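Side-chain contacts in uncharacterized protein (Bacillus cereus, PDB 5F2H), which is of unknown function but probably acts as a hydrolase, combining an alpha/beta-hydrolase fold with an all-helical N-terminal part: residues I11-E16 with Y30-E35; H19-K24 with Y52-A57; E62-V67 with K91-F96; E70-I73 with W78-N81; Y83-D88 with Q101-C106. All coordinates share one frame; numbering follows the deposited sequence.

Interaction 1: residues I11-E16 with Y30-E35; sequences IQLLNE and YTYIME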
# COMPACT_ATOMS: atom_id res chain seq x y z
N ILE B 11 28.97 -8.67 11.53
CA ILE B 11 29.91 -7.93 10.70
C ILE B 11 30.82 -6.98 11.50
O ILE B 11 32.00 -6.80 11.16
CB ILE B 11 29.18 -7.17 9.59
CG1 ILE B 11 28.52 -8.16 8.63
CG2 ILE B 11 30.15 -6.30 8.83
CD1 ILE B 11 27.62 -7.49 7.62
N GLN B 12 30.27 -6.33 12.52
CA GLN B 12 31.09 -5.43 13.31
C GLN B 12 32.17 -6.25 13.98
O GLN B 12 33.35 -5.92 13.91
CB GLN B 12 30.25 -4.69 14.31
CG GLN B 12 29.27 -3.75 13.65
CD GLN B 12 28.29 -3.17 14.61
OE1 GLN B 12 28.44 -3.29 15.83
NE2 GLN B 12 27.26 -2.54 14.08
N LEU B 13 31.76 -7.34 14.62
CA LEU B 13 32.73 -8.18 15.26
C LEU B 13 33.84 -8.51 14.26
O LEU B 13 35.01 -8.22 14.52
CB LEU B 13 32.08 -9.49 15.74
CG LEU B 13 33.10 -10.48 16.32
CD1 LEU B 13 33.77 -9.95 17.58
CD2 LEU B 13 32.43 -11.81 16.59
N LEU B 14 33.48 -9.09 13.11
CA LEU B 14 34.49 -9.46 12.11
C LEU B 14 35.38 -8.31 11.64
O LEU B 14 36.60 -8.47 11.57
CB LEU B 14 33.86 -10.20 10.91
CG LEU B 14 33.18 -11.54 11.25
CD1 LEU B 14 32.52 -12.11 10.02
CD2 LEU B 14 34.12 -12.57 11.82
N ASN B 15 34.79 -7.15 11.38
CA ASN B 15 35.59 -6.00 10.94
C ASN B 15 36.56 -5.50 12.00
O ASN B 15 37.73 -5.29 11.72
CB ASN B 15 34.72 -4.85 10.42
CG ASN B 15 34.06 -5.17 9.10
OD1 ASN B 15 34.52 -6.01 8.35
ND2 ASN B 15 33.01 -4.44 8.78
N GLU B 16 36.08 -5.33 13.23
CA GLU B 16 36.98 -4.87 14.29
C GLU B 16 38.06 -5.87 14.59
O GLU B 16 39.19 -5.51 14.87
CB GLU B 16 36.24 -4.50 15.57
CG GLU B 16 35.62 -3.12 15.51
CD GLU B 16 36.69 -2.04 15.60
OE1 GLU B 16 37.88 -2.34 15.34
OE2 GLU B 16 36.36 -0.88 15.97
N TYR B 30 43.22 -12.03 18.59
CA TYR B 30 42.68 -13.31 19.08
C TYR B 30 41.99 -13.03 20.41
O TYR B 30 40.86 -13.46 20.66
CB TYR B 30 43.80 -14.34 19.27
CG TYR B 30 43.34 -15.56 20.01
CD1 TYR B 30 42.82 -16.65 19.34
CD2 TYR B 30 43.38 -15.60 21.40
CE1 TYR B 30 42.35 -17.75 20.03
CE2 TYR B 30 42.92 -16.70 22.10
CZ TYR B 30 42.41 -17.77 21.41
OH TYR B 30 41.96 -18.86 22.09
N THR B 31 42.69 -12.29 21.26
CA THR B 31 42.14 -11.91 22.54
C THR B 31 40.87 -11.09 22.31
O THR B 31 39.91 -11.25 23.05
CB THR B 31 43.14 -11.08 23.35
OG1 THR B 31 44.27 -11.88 23.69
CG2 THR B 31 42.50 -10.57 24.62
N TYR B 32 40.85 -10.23 21.29
CA TYR B 32 39.66 -9.40 21.05
C TYR B 32 38.42 -10.22 20.74
O TYR B 32 37.39 -10.09 21.40
CB TYR B 32 39.88 -8.38 19.90
CG TYR B 32 38.68 -7.45 19.67
CD1 TYR B 32 37.62 -7.81 18.82
CD2 TYR B 32 38.60 -6.20 20.28
CE1 TYR B 32 36.54 -6.97 18.60
CE2 TYR B 32 37.52 -5.36 20.08
CZ TYR B 32 36.49 -5.75 19.25
OH TYR B 32 35.41 -4.91 19.05
N ILE B 33 38.52 -11.05 19.71
CA ILE B 33 37.40 -11.88 19.30
C ILE B 33 36.94 -12.83 20.40
O ILE B 33 35.74 -13.13 20.47
CB ILE B 33 37.70 -12.66 18.01
CG1 ILE B 33 36.42 -13.25 17.41
CG2 ILE B 33 38.75 -13.73 18.25
CD1 ILE B 33 36.61 -13.88 16.05
N MSE B 34 37.86 -13.30 21.24
CA MSE B 34 37.49 -14.22 22.32
C MSE B 34 36.44 -13.56 23.18
O MSE B 34 35.37 -14.14 23.38
CB MSE B 34 38.69 -14.66 23.17
CG MSE B 34 39.72 -15.52 22.43
SE MSE B 34 38.90 -17.20 21.74
CE MSE B 34 38.51 -18.10 23.44
N GLU B 35 36.71 -12.32 23.61
CA GLU B 35 35.82 -11.53 24.46
C GLU B 35 34.51 -11.02 23.83
O GLU B 35 33.46 -10.96 24.49
CB GLU B 35 36.59 -10.29 25.00
CG GLU B 35 35.74 -9.33 25.84
CD GLU B 35 36.46 -8.06 26.33
OE1 GLU B 35 37.67 -8.11 26.63
OE2 GLU B 35 35.78 -7.02 26.46

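Interaction 2: residues H19-K24 with Y52-A57; sequences HCYASK and YALASA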
# COMPACT_ATOMS: atom_id res chain seq x y z
N HIS B 19 40.58 -5.33 11.97
CA HIS B 19 41.24 -4.07 12.26
C HIS B 19 42.31 -4.29 13.31
O HIS B 19 43.47 -3.95 13.12
CB HIS B 19 40.24 -3.03 12.75
CG HIS B 19 40.88 -1.73 13.13
ND1 HIS B 19 41.23 -1.42 14.43
CD2 HIS B 19 41.26 -0.67 12.38
CE1 HIS B 19 41.78 -0.21 14.46
NE2 HIS B 19 41.81 0.26 13.23
N CYS B 20 41.92 -4.93 14.40
CA CYS B 20 42.82 -5.20 15.52
C CYS B 20 44.04 -6.04 15.12
O CYS B 20 45.10 -5.93 15.72
CB CYS B 20 42.02 -5.87 16.65
SG CYS B 20 42.94 -6.14 18.18
N TYR B 21 43.90 -6.87 14.09
CA TYR B 21 45.00 -7.70 13.61
C TYR B 21 46.07 -6.77 13.05
O TYR B 21 47.25 -6.95 13.30
CB TYR B 21 44.51 -8.62 12.51
CG TYR B 21 45.51 -9.61 11.99
CD1 TYR B 21 46.44 -9.26 11.02
CD2 TYR B 21 45.48 -10.91 12.43
CE1 TYR B 21 47.33 -10.20 10.52
CE2 TYR B 21 46.35 -11.86 11.93
CZ TYR B 21 47.28 -11.51 10.98
OH TYR B 21 48.13 -12.51 10.53
N ALA B 22 45.63 -5.80 12.25
CA ALA B 22 46.55 -4.84 11.64
C ALA B 22 47.06 -3.85 12.68
O ALA B 22 48.26 -3.59 12.76
CB ALA B 22 45.85 -4.10 10.51
N SER B 23 46.14 -3.30 13.47
CA SER B 23 46.46 -2.34 14.51
C SER B 23 47.46 -2.92 15.50
O SER B 23 48.57 -2.43 15.65
CB SER B 23 45.18 -1.91 15.22
OG SER B 23 45.46 -1.03 16.30
N LYS B 24 47.04 -3.99 16.17
CA LYS B 24 47.87 -4.67 17.16
C LYS B 24 48.29 -6.01 16.55
O LYS B 24 48.14 -6.19 15.34
CB LYS B 24 47.05 -4.86 18.44
CG LYS B 24 46.53 -3.53 18.98
CD LYS B 24 45.67 -3.66 20.22
CE LYS B 24 45.18 -2.29 20.67
NZ LYS B 24 44.33 -2.33 21.89
N TYR B 52 40.74 -19.97 15.50
CA TYR B 52 41.93 -20.82 15.41
C TYR B 52 43.01 -20.26 14.48
O TYR B 52 44.19 -20.50 14.69
CB TYR B 52 41.59 -22.27 15.08
CG TYR B 52 41.05 -22.56 13.69
CD1 TYR B 52 41.91 -22.62 12.60
CD2 TYR B 52 39.72 -22.88 13.50
CE1 TYR B 52 41.43 -22.92 11.33
CE2 TYR B 52 39.24 -23.20 12.24
CZ TYR B 52 40.10 -23.22 11.16
OH TYR B 52 39.63 -23.50 9.90
N ALA B 53 42.62 -19.52 13.46
CA ALA B 53 43.60 -18.93 12.55
C ALA B 53 44.43 -17.91 13.34
O ALA B 53 45.66 -17.90 13.27
CB ALA B 53 42.91 -18.27 11.37
N LEU B 54 43.75 -17.09 14.14
CA LEU B 54 44.47 -16.10 14.95
C LEU B 54 45.33 -16.76 16.02
O LEU B 54 46.48 -16.36 16.26
CB LEU B 54 43.52 -15.08 15.53
CG LEU B 54 42.81 -14.24 14.46
CD1 LEU B 54 41.77 -13.30 15.05
CD2 LEU B 54 43.82 -13.43 13.64
N ALA B 55 44.81 -17.86 16.57
CA ALA B 55 45.54 -18.60 17.59
C ALA B 55 46.83 -19.10 17.01
O ALA B 55 47.91 -18.83 17.53
CB ALA B 55 44.71 -19.76 18.11
N SER B 56 46.70 -19.83 15.89
CA SER B 56 47.87 -20.41 15.21
C SER B 56 48.85 -19.34 14.79
O SER B 56 50.05 -19.47 15.02
CB SER B 56 47.45 -21.25 14.02
OG SER B 56 48.58 -21.84 13.41
N ALA B 57 48.35 -18.26 14.22
CA ALA B 57 49.23 -17.17 13.81
C ALA B 57 49.99 -16.59 15.00
O ALA B 57 51.21 -16.45 14.96
CB ALA B 57 48.43 -16.09 13.14

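Interaction 3: residues E62-V67 with K91-F96; sequences EEAMHV and KPLHKF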
# COMPACT_ATOMS: atom_id res chain seq x y z
N GLU B 62 48.56 -24.94 20.63
CA GLU B 62 47.67 -25.82 21.42
C GLU B 62 46.23 -25.28 21.45
O GLU B 62 45.28 -26.02 21.18
CB GLU B 62 48.25 -26.05 22.82
CG GLU B 62 49.52 -26.89 22.80
CD GLU B 62 50.17 -27.05 24.17
OE1 GLU B 62 49.98 -26.17 25.04
OE2 GLU B 62 50.92 -28.04 24.35
N GLU B 63 46.09 -24.00 21.72
CA GLU B 63 44.78 -23.39 21.74
C GLU B 63 44.11 -23.66 20.40
O GLU B 63 43.03 -24.24 20.34
CB GLU B 63 44.85 -21.88 22.02
CG GLU B 63 45.35 -21.50 23.41
CD GLU B 63 46.76 -21.98 23.75
OE1 GLU B 63 47.47 -22.52 22.86
OE2 GLU B 63 47.18 -21.82 24.92
N ALA B 64 44.80 -23.27 19.32
CA ALA B 64 44.30 -23.47 17.96
C ALA B 64 43.80 -24.89 17.68
O ALA B 64 42.72 -25.06 17.14
CB ALA B 64 45.38 -23.10 16.95
N MSE B 65 44.56 -25.90 18.09
CA MSE B 65 44.15 -27.30 17.84
C MSE B 65 42.80 -27.66 18.41
O MSE B 65 42.02 -28.29 17.70
CB MSE B 65 45.19 -28.32 18.30
CG MSE B 65 46.24 -28.58 17.22
SE MSE B 65 45.43 -28.62 15.43
CE MSE B 65 45.15 -30.56 15.35
N HIS B 66 42.52 -27.33 19.68
CA HIS B 66 41.20 -27.66 20.25
C HIS B 66 40.08 -26.76 19.68
O HIS B 66 38.92 -27.17 19.61
CB HIS B 66 41.18 -27.80 21.77
CG HIS B 66 41.80 -26.66 22.50
ND1 HIS B 66 43.07 -26.74 23.05
CD2 HIS B 66 41.36 -25.41 22.75
CE1 HIS B 66 43.35 -25.59 23.64
NE2 HIS B 66 42.34 -24.76 23.46
N VAL B 67 40.43 -25.56 19.22
CA VAL B 67 39.44 -24.67 18.62
C VAL B 67 39.04 -25.37 17.33
O VAL B 67 37.87 -25.59 17.07
CB VAL B 67 40.02 -23.28 18.30
CG1 VAL B 67 38.99 -22.41 17.59
CG2 VAL B 67 40.46 -22.59 19.57
N LYS B 91 50.34 -22.92 9.10
CA LYS B 91 51.50 -23.80 8.94
C LYS B 91 51.98 -24.46 10.26
O LYS B 91 52.29 -25.66 10.28
CB LYS B 91 52.65 -23.07 8.21
CG LYS B 91 53.76 -24.02 7.77
CD LYS B 91 54.89 -23.35 7.01
CE LYS B 91 55.90 -24.40 6.57
NZ LYS B 91 57.07 -23.84 5.82
N PRO B 92 52.00 -23.71 11.37
CA PRO B 92 52.45 -24.26 12.66
C PRO B 92 51.68 -25.48 13.15
O PRO B 92 52.10 -26.12 14.12
CB PRO B 92 52.20 -23.12 13.64
CG PRO B 92 52.21 -21.91 12.81
CD PRO B 92 51.67 -22.28 11.47
N LEU B 93 50.57 -25.78 12.49
CA LEU B 93 49.74 -26.91 12.86
C LEU B 93 50.06 -28.20 12.09
O LEU B 93 49.71 -29.29 12.56
CB LEU B 93 48.28 -26.52 12.64
CG LEU B 93 47.86 -25.26 13.43
CD1 LEU B 93 46.45 -24.82 13.07
CD2 LEU B 93 47.96 -25.48 14.92
N HIS B 94 50.77 -28.11 10.95
CA HIS B 94 51.10 -29.31 10.15
C HIS B 94 51.87 -30.38 10.92
O HIS B 94 51.86 -31.55 10.55
CB HIS B 94 51.86 -28.98 8.86
CG HIS B 94 51.13 -28.02 7.97
ND1 HIS B 94 51.59 -26.74 7.73
CD2 HIS B 94 49.96 -28.13 7.32
CE1 HIS B 94 50.76 -26.13 6.90
NE2 HIS B 94 49.75 -26.94 6.65
N LYS B 95 52.55 -29.97 11.99
CA LYS B 95 53.29 -30.92 12.80
C LYS B 95 52.33 -31.94 13.38
O LYS B 95 52.61 -33.13 13.38
CB LYS B 95 53.95 -30.23 13.99
CG LYS B 95 54.89 -29.09 13.68
CD LYS B 95 55.31 -28.44 14.98
CE LYS B 95 56.13 -27.18 14.77
NZ LYS B 95 56.41 -26.49 16.06
N PHE B 96 51.17 -31.47 13.82
CA PHE B 96 50.17 -32.33 14.47
C PHE B 96 49.45 -33.31 13.55
O PHE B 96 49.07 -32.96 12.43
CB PHE B 96 49.15 -31.47 15.22
CG PHE B 96 49.77 -30.52 16.20
CD1 PHE B 96 50.16 -30.96 17.45
CD2 PHE B 96 49.95 -29.19 15.87
CE1 PHE B 96 50.73 -30.08 18.35
CE2 PHE B 96 50.53 -28.31 16.76
CZ PHE B 96 50.92 -28.75 18.01

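Interaction 4: residues E70-I73 with W78-N81; sequences EAII and WYGN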
# COMPACT_ATOMS: atom_id res chain seq x y z
N GLU B 70 37.02 -28.62 17.93
CA GLU B 70 35.63 -28.34 18.24
C GLU B 70 34.85 -28.08 16.96
O GLU B 70 33.94 -28.85 16.60
CB GLU B 70 35.55 -27.16 19.20
CG GLU B 70 34.14 -26.80 19.60
CD GLU B 70 34.11 -25.66 20.61
OE1 GLU B 70 34.96 -25.67 21.52
OE2 GLU B 70 33.21 -24.78 20.53
N ALA B 71 35.23 -27.03 16.25
CA ALA B 71 34.59 -26.63 15.01
C ALA B 71 34.32 -27.76 14.04
O ALA B 71 33.19 -27.94 13.57
CB ALA B 71 35.49 -25.62 14.31
N ILE B 72 35.36 -28.52 13.74
CA ILE B 72 35.26 -29.61 12.80
C ILE B 72 34.75 -30.91 13.38
O ILE B 72 33.90 -31.57 12.78
CB ILE B 72 36.62 -29.85 12.16
CG1 ILE B 72 37.10 -28.55 11.53
CG2 ILE B 72 36.53 -30.96 11.12
CD1 ILE B 72 38.50 -28.60 10.99
N ILE B 73 35.24 -31.29 14.55
CA ILE B 73 34.80 -32.52 15.16
C ILE B 73 33.43 -32.38 15.80
O ILE B 73 32.43 -32.89 15.28
CB ILE B 73 35.80 -33.01 16.24
CG1 ILE B 73 37.20 -33.18 15.65
CG2 ILE B 73 35.31 -34.30 16.88
CD1 ILE B 73 37.26 -34.16 14.50
N TRP B 78 33.18 -27.52 8.00
CA TRP B 78 34.32 -27.82 7.11
C TRP B 78 34.79 -26.54 6.43
O TRP B 78 34.02 -25.60 6.30
CB TRP B 78 33.95 -28.86 6.04
CG TRP B 78 32.97 -28.36 5.07
CD1 TRP B 78 31.62 -28.50 5.11
CD2 TRP B 78 33.25 -27.59 3.90
NE1 TRP B 78 31.04 -27.89 4.02
CE2 TRP B 78 32.03 -27.30 3.28
CE3 TRP B 78 34.43 -27.09 3.33
CZ2 TRP B 78 31.95 -26.54 2.12
CZ3 TRP B 78 34.35 -26.34 2.19
CH2 TRP B 78 33.12 -26.08 1.59
N TYR B 79 36.04 -26.53 5.97
CA TYR B 79 36.63 -25.38 5.28
C TYR B 79 37.38 -25.85 4.03
O TYR B 79 37.71 -27.02 3.90
CB TYR B 79 37.58 -24.65 6.21
CG TYR B 79 36.90 -24.23 7.49
CD1 TYR B 79 36.20 -23.05 7.57
CD2 TYR B 79 36.95 -25.03 8.62
CE1 TYR B 79 35.56 -22.67 8.74
CE2 TYR B 79 36.34 -24.65 9.79
CZ TYR B 79 35.64 -23.46 9.85
OH TYR B 79 35.03 -23.09 11.03
N GLY B 80 37.63 -24.91 3.11
CA GLY B 80 38.32 -25.20 1.84
C GLY B 80 39.61 -25.98 1.98
O GLY B 80 40.42 -25.72 2.86
N ASN B 81 39.83 -26.93 1.08
CA ASN B 81 41.02 -27.73 1.15
C ASN B 81 42.22 -26.88 0.88
O ASN B 81 43.19 -26.92 1.65
CB ASN B 81 40.99 -28.83 0.09
CG ASN B 81 42.26 -29.66 0.08
OD1 ASN B 81 42.89 -29.89 1.11
ND2 ASN B 81 42.60 -30.18 -1.07

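Interaction 5: residues Y83-D88 with Q101-C106; sequences YLISDD and QMVQLC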
# COMPACT_ATOMS: atom_id res chain seq x y z
N TYR B 83 42.61 -23.66 1.09
CA TYR B 83 42.85 -22.80 2.21
C TYR B 83 43.57 -23.56 3.32
O TYR B 83 44.66 -23.17 3.76
CB TYR B 83 41.54 -22.25 2.75
CG TYR B 83 41.68 -21.66 4.12
CD1 TYR B 83 42.25 -20.41 4.31
CD2 TYR B 83 41.22 -22.36 5.24
CE1 TYR B 83 42.36 -19.88 5.58
CE2 TYR B 83 41.33 -21.84 6.51
CZ TYR B 83 41.89 -20.60 6.68
OH TYR B 83 41.99 -20.06 7.95
N LEU B 84 42.97 -24.65 3.77
CA LEU B 84 43.56 -25.46 4.82
C LEU B 84 45.01 -25.78 4.62
O LEU B 84 45.83 -25.48 5.50
CB LEU B 84 42.78 -26.75 5.03
CG LEU B 84 41.44 -26.56 5.74
CD1 LEU B 84 40.64 -27.85 5.71
CD2 LEU B 84 41.65 -26.06 7.17
N ILE B 85 45.35 -26.37 3.47
CA ILE B 85 46.74 -26.73 3.22
C ILE B 85 47.63 -25.61 2.67
O ILE B 85 48.79 -25.85 2.36
CB ILE B 85 46.88 -27.98 2.33
CG1 ILE B 85 46.56 -27.67 0.85
CG2 ILE B 85 46.04 -29.13 2.89
CD1 ILE B 85 46.79 -28.85 -0.07
N SER B 86 47.12 -24.38 2.58
CA SER B 86 47.93 -23.27 2.07
C SER B 86 47.91 -22.00 2.90
O SER B 86 48.75 -21.13 2.66
CB SER B 86 47.50 -22.92 0.66
OG SER B 86 47.61 -24.05 -0.16
N ASP B 87 46.99 -21.84 3.84
CA ASP B 87 46.98 -20.60 4.63
C ASP B 87 48.26 -20.61 5.44
O ASP B 87 48.58 -21.60 6.09
CB ASP B 87 45.75 -20.49 5.53
CG ASP B 87 45.63 -19.11 6.20
OD1 ASP B 87 46.20 -18.13 5.67
OD2 ASP B 87 44.91 -18.99 7.23
N ASP B 88 49.02 -19.53 5.36
CA ASP B 88 50.29 -19.40 6.08
C ASP B 88 50.11 -19.42 7.60
O ASP B 88 50.88 -20.07 8.32
CB ASP B 88 51.00 -18.12 5.64
CG ASP B 88 51.39 -18.14 4.16
OD1 ASP B 88 52.19 -19.02 3.74
OD2 ASP B 88 50.98 -17.21 3.43
N GLN B 101 44.03 -35.13 10.30
CA GLN B 101 42.72 -35.72 10.48
C GLN B 101 41.62 -34.75 10.08
O GLN B 101 40.62 -35.12 9.45
CB GLN B 101 42.49 -36.06 11.94
CG GLN B 101 41.09 -36.59 12.23
CD GLN B 101 40.84 -36.78 13.71
OE1 GLN B 101 41.69 -36.45 14.54
NE2 GLN B 101 39.66 -37.27 14.04
N MSE B 102 41.77 -33.50 10.52
CA MSE B 102 40.78 -32.50 10.21
C MSE B 102 40.80 -32.21 8.74
O MSE B 102 39.75 -32.21 8.11
CB MSE B 102 40.90 -31.32 11.14
CG MSE B 102 40.00 -31.71 12.31
SE MSE B 102 40.76 -30.87 13.90
CE MSE B 102 40.94 -32.65 14.76
N VAL B 103 41.99 -32.02 8.19
CA VAL B 103 42.13 -31.76 6.76
C VAL B 103 41.35 -32.77 5.94
O VAL B 103 40.49 -32.44 5.13
CB VAL B 103 43.61 -31.87 6.33
CG1 VAL B 103 43.75 -31.91 4.82
CG2 VAL B 103 44.43 -30.74 6.93
N GLN B 104 41.62 -34.04 6.22
CA GLN B 104 40.96 -35.09 5.49
C GLN B 104 39.47 -35.09 5.75
O GLN B 104 38.68 -35.41 4.86
CB GLN B 104 41.51 -36.46 5.87
CG GLN B 104 41.47 -37.35 4.65
CD GLN B 104 42.46 -36.82 3.62
OE1 GLN B 104 43.49 -36.25 4.00
NE2 GLN B 104 42.18 -37.03 2.34
N LEU B 105 39.08 -34.80 6.98
CA LEU B 105 37.68 -34.79 7.32
C LEU B 105 36.99 -33.70 6.55
O LEU B 105 35.92 -33.93 5.99
CB LEU B 105 37.51 -34.69 8.83
CG LEU B 105 36.09 -34.75 9.40
CD1 LEU B 105 35.29 -35.93 8.86
CD2 LEU B 105 36.18 -34.79 10.93
N CYS B 106 37.60 -32.52 6.47
CA CYS B 106 37.02 -31.40 5.71
C CYS B 106 36.97 -31.67 4.21
O CYS B 106 35.99 -31.33 3.55
CB CYS B 106 37.80 -30.11 5.91
SG CYS B 106 37.72 -29.40 7.56

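Interaction 1: residues I11-E16 with Y30-E35
Tyr-32 on helix 26-37 reaches across to Leu-13 and Glu-16 on helix 10-23, and its side chain can be followed outward atom by atom. CB packs near Cys-20, farther along helix 10-23. From there CG stands anti to the backbone N (chi1 -177°), which sends the ring across to the neighbouring helix. One ring carbon, CE1, is shared by two partners: Leu-13 CD1 lies 4.2 Å from Tyr-32 CE1, and Glu-16 CB lies 3.9 Å from the same Tyr-32 CE1. Both reach the ring obliquely. At the far end, Tyr-32 OH comes 3.6 Å from Glu-16 CB and 4.0 Å from Glu-16 CG, so the hydroxyl rests against the aliphatic root of the glutamate. The Glu-16 chain bends at chi2, and its carboxylate plane is turned 40° from the ring. His-36 stacks on Tyr-32 from within its own helix.

Deeper in, Leu-13 CD1 also meets Ile-33 CG1 at 4.2 Å, a purely apolar pair and the place where the backbones are nearest (7.2 Å between Leu-13 CA and Ile-33 CA). Asn-15, in the same turn of helix 10-23, donates through ND2 to the backbone O of His-294 of the second subunit. The axes of the two short segments run 165° apart in direction and approach to 10.2 Å. This is an antiparallel helical hairpin, consistent with the TPR-like character assigned to the N-terminal domain.

Interaction 2: residues H19-K24 with Y52-A57
Tyr-21 and Leu-54 hold the nearest pair of CA atoms, Tyr-21 CA to Leu-54 CA being 8.5 Å, so the backbones stay well apart and side chains alone bridge them. Segment 19-24 is the last turn of helix 10-23, with Lys-24 the first residue to leave helical angles, whereas 52-57 lies within helix 44-58. The CA traces from His-19 to Ser-23 and from Tyr-52 to Ser-56 advance in broadly the same direction. That relation is expected of helices separated by one antiparallel neighbour, and helix 26-37 supplies that neighbour: its Ser-26 touches both Tyr-21 and Ala-57. The pattern is consistent with the TPR-like stacking of the N-terminal domain.

Tyr-21 takes part in both touches. With its CG opposite the backbone N (chi1 -175°), the ring extends toward helix 44-58 and presents an edge. Leu-54 CD2 sits near the ring plane, 3.3 Å from Tyr-21 CD2 and 3.4 Å from Tyr-21 CE2, distances whose shortness should not be overread at 2.75 Å resolution. In Leu-54, CG stands beside the backbone N (chi1 -64°); CD1 continues anti to CA, and the other branch, CD2, meets the ring as the two side chains cross obliquely. Farther out, Tyr-21 OH reaches Ala-57 CB at 4.4 Å, a marginal touch at the partly exposed border. A bound Tris molecule, probably from the crystallisation liquor, lies close to the Leu-54 side chain.

Interaction 3: residues E62-V67 with K91-F96
Two bends in the selenomethionine Met-65, at chi2 (-39°) and chi3 (-94°), fold its chain back so that CG, SE and CE each find a separate neighbour on Leu-93 or Phe-96. Phe-96 meets it with CG beside its own backbone N, opposite the carbonyl carbon, and offers one ring face. Over that face lies Met-65 CG, 4.2 Å from the centroid of the Phe-96 ring and only 20° off the normal, which qualifies as a CH-pi contact. The offset is toward the rim, where Met-65 CG is 4.0 Å from Phe-96 CD2. The selenium stands obliquely, 5.3 Å from the centroid of the Phe-96 ring, making a Met-aromatic contact in addition.

The motif that delivers Phe-96 is a type I beta turn from Leu-93 to Phe-96 in the loop leading into helix 97-115; Phe-96 N donates to Leu-93 O at 2.9 Å. The same turn brings Leu-93 CA to the edge of the Phe-96 ring, in its plane. Leu-93 itself points toward helix 61-74, where its CD2 methyl is shared: Leu-93 CD2 lies 4.1 Å from Ala-64 CB and 4.1 Å from Met-65 SE. Phe-99 of helix 97-115 packs on both Met-65 and Leu-93, and Ser-56 of helix 44-58 reaches Leu-93 from another helix. Met-65 CE completes the contact at 4.1 Å from Phe-96 CB.

Interaction 4: residues E70-I73 with W78-N81
Ile-72 and Tyr-79 meet at the connection between helices 61-74 and 81-86, in an N-terminal domain probably of TPR-like helical build. The first helix carries a wider pi-type turn at 70-73, and the chain doubles back closely enough that Ile-72 CA and Trp-78 CA are 6.0 Å apart. In the packed part, Ile-72 CG1 approaches the edge of the Tyr-79 ring near its plane, 4.3 Å from Tyr-79 CE2. Tyr-79 has CG beside the backbone N, and chi1 -55° carries the ring toward helix 61-74, where Tyr-79 OH lies 4.2 Å from Ala-71 CB. Ala-71, Ile-72 and Tyr-79 are all buried, and apart from that hydroxyl they meet through apolar atoms. Tyr-48 of helix 44-58 packs on both Ala-71 and Tyr-79.

The contact is looser at Trp-78, just before Gly-80, the N-cap of helix 81-86. The CB of Trp-78 points away from helix 61-74, and its side chain packs on Gln-169 of the second subunit, while Trp-78 N is hydrogen-bonded to Ser-171 OG of that subunit. Trp-78 is thus buried by the assembly more than by this contact. No hydrogen bond joins the two segments. The polar end of the tyrosine is satisfied elsewhere, by a hydrogen bond between Tyr-79 OH and the backbone O of Ala-45.

Interaction 5: residues Y83-D88 with Q101-C106
No ring lies where Leu-84 and Ile-85 meet Val-103 and Cys-106; the one aromatic group of the two segments, Tyr-83, turns instead to helix 44-58, packing on Tyr-52 and Ala-53, with Leu-90 also against it. The contact itself is therefore aliphatic with one thiol. In it the short helix 81-86 packs against helix 97-115, consistent with the all-helical, probably TPR-like N-terminal domain. Leu-84 CA and Val-103 CA are 6.7 Å apart.

Leu-84 leads, pointing toward its partner with chi1 -74°, which puts CG beside its backbone N. Its CD1 methyl does the touching: Leu-84 CD1 is 3.6 Å from Cys-106 CB and 3.8 Å from Cys-106 SG. The same methyl also lies over the helix backbone, Leu-84 CD1 being 4.3 Å from Val-103 CA. Ile-72 of helix 61-74 packs on Cys-106 as well, and Met-68 on Leu-84, so this part is buried.

Ile-85 works at the exposed margin. Its CG1 falls between the backbone N and the carbonyl carbon (chi1 75°), leaving the CG2 methyl to meet the valine. The two side chains cross at about a right angle, and Ile-85 CG2 comes to 4.1 Å from Val-103 CG1.

How the interactions relate
All five contacts lie in the helical N-terminal part, far from the centre of the chain. Interactions 1 and 2 share helix 10-23 and are only partly buried; interactions 3, 4 and 5 are buried, 3 and 4 both using helix 61-74. No hydrogen bond crosses any of them, and they differ in which apolar groups meet: tyrosine against aliphatic groups in 1, 2 and 4, with leucine on isoleucine added in 1, selenomethionine on phenylalanine in 3, aliphatic and thiol groups in 5. Tyr-52 joins several, touching Val-67, Tyr-79 and Tyr-83. Interactions 4 and 5, centres about 8 Å apart, touch where Tyr-79 O meets Leu-84 CD1. Interactions 1 and 4 alone also touch the second subunit.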